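Local coordinates for DUF4848 domain-containing protein (Bacteroides thetaiotaomicron, PDB 4LB8) that is of unknown function, though a predicted lipoprotein signal in the natural precursor suggests a place at the bacterial cell envelope, at residues A[220-225]-A[257-262]; A[118-123]-A[141-146]. All coordinates share one frame; numbering follows the deposited sequence.

Following the chain from the N terminus, contact 2 comes first: residues 118-123, in the loop region after helix 84-98, are met by residues 141-146, beyond strands 132-135 and 138-141. It closes a loop of 17 residues within the N-terminal, partly helical half. The chain then runs through helix 148-152 into the beta-rich C-terminal half, where contact 1 pairs 220-225 with 257-262 and closes a helix-free excursion of 31 residues, 12 of them in strands. The two loops follow one another in series, neither enclosing nor crossing the other. Their centres lie about 55 Å apart, on opposite sides of the chain's centre, yet both contacts touch the second subunit.

Contact 1: residues A[220-225]-A[257-262]; sequences RGFEFA and KVFGRK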
loop_
_atom_site.group_PDB
_atom_site.type_symbol
_atom_site.label_atom_id
_atom_site.label_comp_id
_atom_site.label_asym_id
_atom_site.label_seq_id
_atom_site.Cartn_x
_atom_site.Cartn_y
_atom_site.Cartn_z
ATOM N N ARG A 220 -4.754 -12.728 23.713
ATOM C CA ARG A 220 -5.258 -13.805 24.572
ATOM C C ARG A 220 -4.133 -14.784 24.875
ATOM O O ARG A 220 -3.315 -15.053 23.996
ATOM C CB ARG A 220 -6.445 -14.534 23.924
ATOM C CG ARG A 220 -7.796 -13.938 24.294
ATOM C CD ARG A 220 -8.876 -14.199 23.248
ATOM N NE ARG A 220 -8.398 -14.299 21.853
ATOM C CZ ARG A 220 -8.235 -13.281 21.002
ATOM N NH1 ARG A 220 -8.453 -12.030 21.399
ATOM N NH2 ARG A 220 -7.828 -13.505 19.757
ATOM N N GLY A 221 -4.093 -15.283 26.106
ATOM C CA GLY A 221 -3.076 -16.217 26.578
ATOM C C GLY A 221 -1.714 -15.574 26.571
ATOM O O GLY A 221 -0.738 -16.159 26.083
ATOM N N PHE A 222 -1.656 -14.344 27.100
ATOM C CA PHE A 222 -0.464 -13.529 27.043
ATOM C C PHE A 222 -0.116 -12.833 28.349
ATOM O O PHE A 222 -0.970 -12.281 29.059
ATOM C CB PHE A 222 -0.637 -12.478 25.942
ATOM C CG PHE A 222 0.535 -11.557 25.684
ATOM C CD1 PHE A 222 1.690 -12.027 25.059
ATOM C CD2 PHE A 222 0.478 -10.214 26.051
ATOM C CE1 PHE A 222 2.770 -11.169 24.816
ATOM C CE2 PHE A 222 1.549 -9.357 25.787
ATOM C CZ PHE A 222 2.684 -9.839 25.169
ATOM N N GLU A 223 1.200 -12.800 28.581
ATOM C CA GLU A 223 1.904 -12.153 29.660
ATOM C C GLU A 223 2.837 -11.138 29.031
ATOM O O GLU A 223 3.604 -11.491 28.132
ATOM C CB GLU A 223 2.678 -13.209 30.428
ATOM C CG GLU A 223 2.616 -13.027 31.919
ATOM C CD GLU A 223 3.316 -14.144 32.654
ATOM O OE1 GLU A 223 4.084 -14.902 32.011
ATOM O OE2 GLU A 223 3.122 -14.238 33.888
ATOM N N PHE A 224 2.755 -9.884 29.455
ATOM C CA PHE A 224 3.595 -8.834 28.903
ATOM C C PHE A 224 4.866 -8.661 29.701
ATOM O O PHE A 224 4.832 -8.632 30.940
ATOM C CB PHE A 224 2.823 -7.520 28.849
ATOM C CG PHE A 224 3.564 -6.312 28.323
ATOM C CD1 PHE A 224 4.103 -6.309 27.040
ATOM C CD2 PHE A 224 3.635 -5.142 29.072
ATOM C CE1 PHE A 224 4.730 -5.170 26.538
ATOM C CE2 PHE A 224 4.272 -4.004 28.569
ATOM C CZ PHE A 224 4.811 -4.023 27.306
ATOM N N ALA A 225 5.995 -8.526 28.977
ATOM C CA ALA A 225 7.310 -8.283 29.564
ATOM C C ALA A 225 7.425 -6.794 29.814
ATOM O O ALA A 225 7.911 -6.047 28.967
ATOM C CB ALA A 225 8.410 -8.786 28.644
ATOM N N LYS A 257 13.208 -6.701 21.549
ATOM C CA LYS A 257 12.685 -6.868 22.902
ATOM C C LYS A 257 12.050 -8.229 23.126
ATOM O O LYS A 257 11.468 -8.804 22.221
ATOM C CB LYS A 257 11.580 -5.798 23.159
ATOM C CG LYS A 257 12.038 -4.359 23.356
ATOM C CD LYS A 257 12.246 -4.019 24.835
ATOM C CE LYS A 257 12.507 -2.548 25.031
ATOM N NZ LYS A 257 13.452 -2.275 26.147
ATOM N N VAL A 258 12.101 -8.703 24.352
ATOM C CA VAL A 258 11.298 -9.814 24.826
ATOM C C VAL A 258 9.948 -9.130 24.978
ATOM O O VAL A 258 9.845 -8.155 25.735
ATOM C CB VAL A 258 11.829 -10.429 26.151
ATOM C CG1 VAL A 258 10.804 -11.379 26.763
ATOM C CG2 VAL A 258 13.149 -11.136 25.941
ATOM N N PHE A 259 8.973 -9.526 24.177
ATOM C CA PHE A 259 7.668 -8.885 24.188
ATOM C C PHE A 259 6.798 -9.415 25.344
ATOM O O PHE A 259 6.045 -8.670 25.948
ATOM C CB PHE A 259 7.000 -9.113 22.823
ATOM C CG PHE A 259 5.769 -8.295 22.547
ATOM C CD1 PHE A 259 5.850 -6.913 22.400
ATOM C CD2 PHE A 259 4.534 -8.909 22.369
ATOM C CE1 PHE A 259 4.709 -6.156 22.119
ATOM C CE2 PHE A 259 3.391 -8.154 22.056
ATOM C CZ PHE A 259 3.484 -6.784 21.945
ATOM N N GLY A 260 6.907 -10.699 25.616
ATOM C CA GLY A 260 6.168 -11.378 26.658
ATOM C C GLY A 260 6.368 -12.867 26.571
ATOM O O GLY A 260 7.338 -13.334 25.974
ATOM N N ARG A 261 5.453 -13.614 27.184
ATOM C CA ARG A 261 5.419 -15.074 27.157
ATOM C C ARG A 261 4.021 -15.564 26.886
ATOM O O ARG A 261 3.054 -14.869 27.211
ATOM C CB ARG A 261 5.859 -15.669 28.508
ATOM C CG ARG A 261 7.339 -15.689 28.793
ATOM C CD ARG A 261 7.669 -16.532 30.016
ATOM N NE ARG A 261 7.013 -16.063 31.245
ATOM C CZ ARG A 261 7.337 -16.471 32.471
ATOM N NH1 ARG A 261 8.342 -17.318 32.652
ATOM N NH2 ARG A 261 6.679 -16.009 33.527
ATOM N N LYS A 262 3.909 -16.801 26.393
ATOM C CA LYS A 262 2.647 -17.504 26.224
ATOM C C LYS A 262 2.232 -18.180 27.565
ATOM O O LYS A 262 3.045 -18.852 28.222
ATOM C CB LYS A 262 2.768 -18.561 25.125
ATOM C CG LYS A 262 2.893 -18.007 23.713
ATOM C CD LYS A 262 3.123 -19.131 22.714
ATOM C CE LYS A 262 1.970 -20.104 22.654
ATOM N NZ LYS A 262 2.212 -21.196 21.685
#
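Phe-222 and Phe-259 pack against each other on one side of an antiparallel strand pair, 222-225 with 257-262; the second of these strands carries a classic beta bulge against strand 191-201, where Phe-259 and Gly-260 both lie opposite Ile-192. This is the tight part of the contact. In Phe-222 CG is anti to the backbone N (chi1 -178°), and the far end of the ring comes near the other strand, CZ lying 3.5 Å from Phe-259 CD2. The two side chains cross at about a right angle while their ring planes are inclined at 39°. Ile-192 touches both side chains, and Phe-244 and Ile-246 of strand 244-247 add to Phe-222 and Phe-259 respectively. Gly-260 lets the backbones close in: its CA is 3.0 Å from Glu-223 O in a CA-H...O contact, and a side chain there would run into that oxygen and the Phe-222 ring.

Glu-223 and Arg-261 exchange two backbone hydrogen bonds. A third, from Ala-225 N to Phe-259 O, is nearly straight at 3.0 Å, although the donor stands above the carbonyl plane.

The looser side carries Glu-223 and Arg-261, both partly exposed, lying side by side and pointing the same way, with Tyr-236 of strand 235-238 touching both. Further along, the side chains of Ala-225 and Val-258 come only to 4.0 Å, CB to CG1, though Ala-225 CB lies 3.3 Å from Val-258 O; they pack on Leu-41 and Leu-40 of the second subunit. The carboxylate and guanidinium planes of the salt bridge are only 13° apart, and the grip converges on one oxygen: Arg-261 NE and NH2 each stand 3.2 Å from Glu-223 OE1, approaching it from the same face of the carboxylate.

Contact 2: residues A[118-123]-A[141-146]; sequences LVYVAN and VDKVYT
Val-119 sets a methyl squarely over the ring of Tyr-145: CG2 lies 4.0 Å from the ring centroid and 8° off its normal, a CH-pi contact in which the two side chains cross at about a right angle. With CG1 anti to the backbone N (chi1 179°), CG2 sits beside that N and is the branch over the ring. The same CG2 meets Lys-143 CG at 3.6 Å. Lys-143, extended along its whole length, runs obliquely past Tyr-120, bringing its CD to 3.7 Å from Tyr-120 OH. An alanine in place of Tyr-145 would probably leave Val-119 CG2 without its aromatic face and open a gap beside Leu-118 O.

On the Asp-142 side of the contact, Asn-123 and buried Asp-142 also cross at about a right angle, with amide and carboxylate planes 67° apart. Asn-123 ND2 donates to Asp-142 OD2 at 2.8 Å from above the carboxylate plane, while Asn-123 OD1 is hydrogen-bonded to Tyr-36 OH. One water accepts from Tyr-120 N and donates to both Asp-142 OD2 and Lys-143 O. Lys-143 O also takes the hydrogen bond from Val-119 N, at 3.1 Å, in the single backbone bridge joining these loops.

Around them, Asp-142 touches Phe-133 of strand 132-135, Tyr-145 rests on Glu-150 and Arg-151 of helix 148-152, and Asn-123 packs on Leu-40 of helix 33-44, with His-193 of the second subunit against it as well.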
loop_
_atom_site.group_PDB
_atom_site.type_symbol
_atom_site.label_atom_id
_atom_site.label_comp_id
_atom_site.label_asym_id
_atom_site.label_seq_id
_atom_site.Cartn_x
_atom_site.Cartn_y
_atom_site.Cartn_z
ATOM N N LEU A 118 -13.930 -1.488 -21.657
ATOM C CA LEU A 118 -13.357 -0.455 -22.521
ATOM C C LEU A 118 -12.034 0.107 -22.051
ATOM O O LEU A 118 -11.884 0.511 -20.899
ATOM C CB LEU A 118 -14.333 0.738 -22.659
ATOM C CG LEU A 118 -15.643 0.521 -23.396
ATOM C CD1 LEU A 118 -16.424 1.808 -23.482
ATOM C CD2 LEU A 118 -15.424 -0.033 -24.784
ATOM N N VAL A 119 -11.104 0.225 -22.986
ATOM C CA VAL A 119 -9.806 0.865 -22.758
ATOM C C VAL A 119 -10.067 2.383 -22.837
ATOM O O VAL A 119 -9.667 3.139 -21.951
ATOM C CB VAL A 119 -8.747 0.381 -23.795
ATOM C CG1 VAL A 119 -7.407 1.064 -23.582
ATOM C CG2 VAL A 119 -8.606 -1.124 -23.776
ATOM N N TYR A 120 -10.786 2.803 -23.890
ATOM C CA TYR A 120 -11.152 4.191 -24.165
ATOM C C TYR A 120 -12.525 4.399 -23.550
ATOM O O TYR A 120 -13.563 4.287 -24.197
ATOM C CB TYR A 120 -11.086 4.442 -25.684
ATOM C CG TYR A 120 -9.802 3.916 -26.305
ATOM C CD1 TYR A 120 -8.561 4.196 -25.736
ATOM C CD2 TYR A 120 -9.829 3.101 -27.433
ATOM C CE1 TYR A 120 -7.387 3.667 -26.261
ATOM C CE2 TYR A 120 -8.653 2.587 -27.983
ATOM C CZ TYR A 120 -7.435 2.892 -27.404
ATOM O OH TYR A 120 -6.260 2.429 -27.940
ATOM N N VAL A 121 -12.484 4.652 -22.244
ATOM C CA VAL A 121 -13.568 4.736 -21.270
ATOM C C VAL A 121 -14.741 5.660 -21.658
ATOM O O VAL A 121 -15.902 5.282 -21.430
ATOM C CB VAL A 121 -13.044 5.074 -19.840
ATOM C CG1 VAL A 121 -12.219 3.927 -19.291
ATOM C CG2 VAL A 121 -12.259 6.390 -19.779
ATOM N N ALA A 122 -14.454 6.862 -22.201
ATOM C CA ALA A 122 -15.504 7.841 -22.530
ATOM C C ALA A 122 -16.409 7.338 -23.665
ATOM O O ALA A 122 -17.526 7.794 -23.767
ATOM C CB ALA A 122 -14.905 9.197 -22.865
ATOM N N ASN A 123 -15.986 6.313 -24.415
ATOM C CA ASN A 123 -16.806 5.721 -25.481
ATOM C C ASN A 123 -18.070 5.006 -24.940
ATOM O O ASN A 123 -18.960 4.694 -25.734
ATOM C CB ASN A 123 -15.985 4.764 -26.322
ATOM C CG ASN A 123 -15.157 5.474 -27.344
ATOM O OD1 ASN A 123 -15.484 6.570 -27.756
ATOM N ND2 ASN A 123 -14.083 4.863 -27.817
ATOM N N VAL A 141 -15.782 -1.892 -33.322
ATOM C CA VAL A 141 -15.912 -2.812 -32.183
ATOM C C VAL A 141 -14.844 -2.306 -31.224
ATOM O O VAL A 141 -13.651 -2.569 -31.434
ATOM C CB VAL A 141 -15.776 -4.325 -32.512
ATOM C CG1 VAL A 141 -15.888 -5.147 -31.231
ATOM C CG2 VAL A 141 -16.803 -4.775 -33.534
ATOM N N ASP A 142 -15.247 -1.464 -30.269
ATOM C CA ASP A 142 -14.286 -0.761 -29.440
ATOM C C ASP A 142 -13.398 -1.691 -28.618
ATOM O O ASP A 142 -13.825 -2.772 -28.167
ATOM C CB ASP A 142 -14.958 0.308 -28.556
ATOM C CG ASP A 142 -14.112 1.559 -28.362
ATOM O OD1 ASP A 142 -13.418 1.969 -29.323
ATOM O OD2 ASP A 142 -14.128 2.119 -27.254
ATOM N N LYS A 143 -12.118 -1.243 -28.489
ATOM C CA LYS A 143 -11.027 -1.891 -27.753
ATOM C C LYS A 143 -11.452 -2.189 -26.326
ATOM O O LYS A 143 -11.931 -1.304 -25.606
ATOM C CB LYS A 143 -9.735 -1.034 -27.763
ATOM C CG LYS A 143 -8.492 -1.815 -27.328
ATOM C CD LYS A 143 -7.187 -1.099 -27.614
ATOM C CE LYS A 143 -6.026 -2.039 -27.356
ATOM N NZ LYS A 143 -4.709 -1.418 -27.673
ATOM N N VAL A 144 -11.292 -3.460 -25.938
ATOM C CA VAL A 144 -11.659 -3.928 -24.600
ATOM C C VAL A 144 -10.477 -4.594 -23.916
ATOM O O VAL A 144 -9.497 -4.950 -24.569
ATOM C CB VAL A 144 -12.903 -4.867 -24.593
ATOM C CG1 VAL A 144 -14.154 -4.148 -25.100
ATOM C CG2 VAL A 144 -12.652 -6.171 -25.357
ATOM N N TYR A 145 -10.560 -4.722 -22.601
ATOM C CA TYR A 145 -9.607 -5.489 -21.803
ATOM C C TYR A 145 -10.032 -6.972 -21.887
ATOM O O TYR A 145 -11.246 -7.276 -21.885
ATOM C CB TYR A 145 -9.567 -5.007 -20.345
ATOM C CG TYR A 145 -8.986 -3.623 -20.158
ATOM C CD1 TYR A 145 -7.618 -3.393 -20.314
ATOM C CD2 TYR A 145 -9.783 -2.561 -19.748
ATOM C CE1 TYR A 145 -7.072 -2.125 -20.122
ATOM C CE2 TYR A 145 -9.248 -1.290 -19.544
ATOM C CZ TYR A 145 -7.889 -1.078 -19.728
ATOM O OH TYR A 145 -7.352 0.175 -19.540
ATOM N N THR A 146 -9.044 -7.886 -22.002
ATOM C CA THR A 146 -9.299 -9.339 -22.060
ATOM C C THR A 146 -9.833 -9.810 -20.708
ATOM O O THR A 146 -10.807 -10.565 -20.644
ATOM C CB THR A 146 -8.021 -10.096 -22.446
ATOM O OG1 THR A 146 -6.999 -9.732 -21.511
ATOM C CG2 THR A 146 -7.563 -9.788 -23.887
HETATM O O HOH W 1 -12.193 1.292 -25.649
HETATM O O HOH W 2 -12.472 4.143 -30.549
#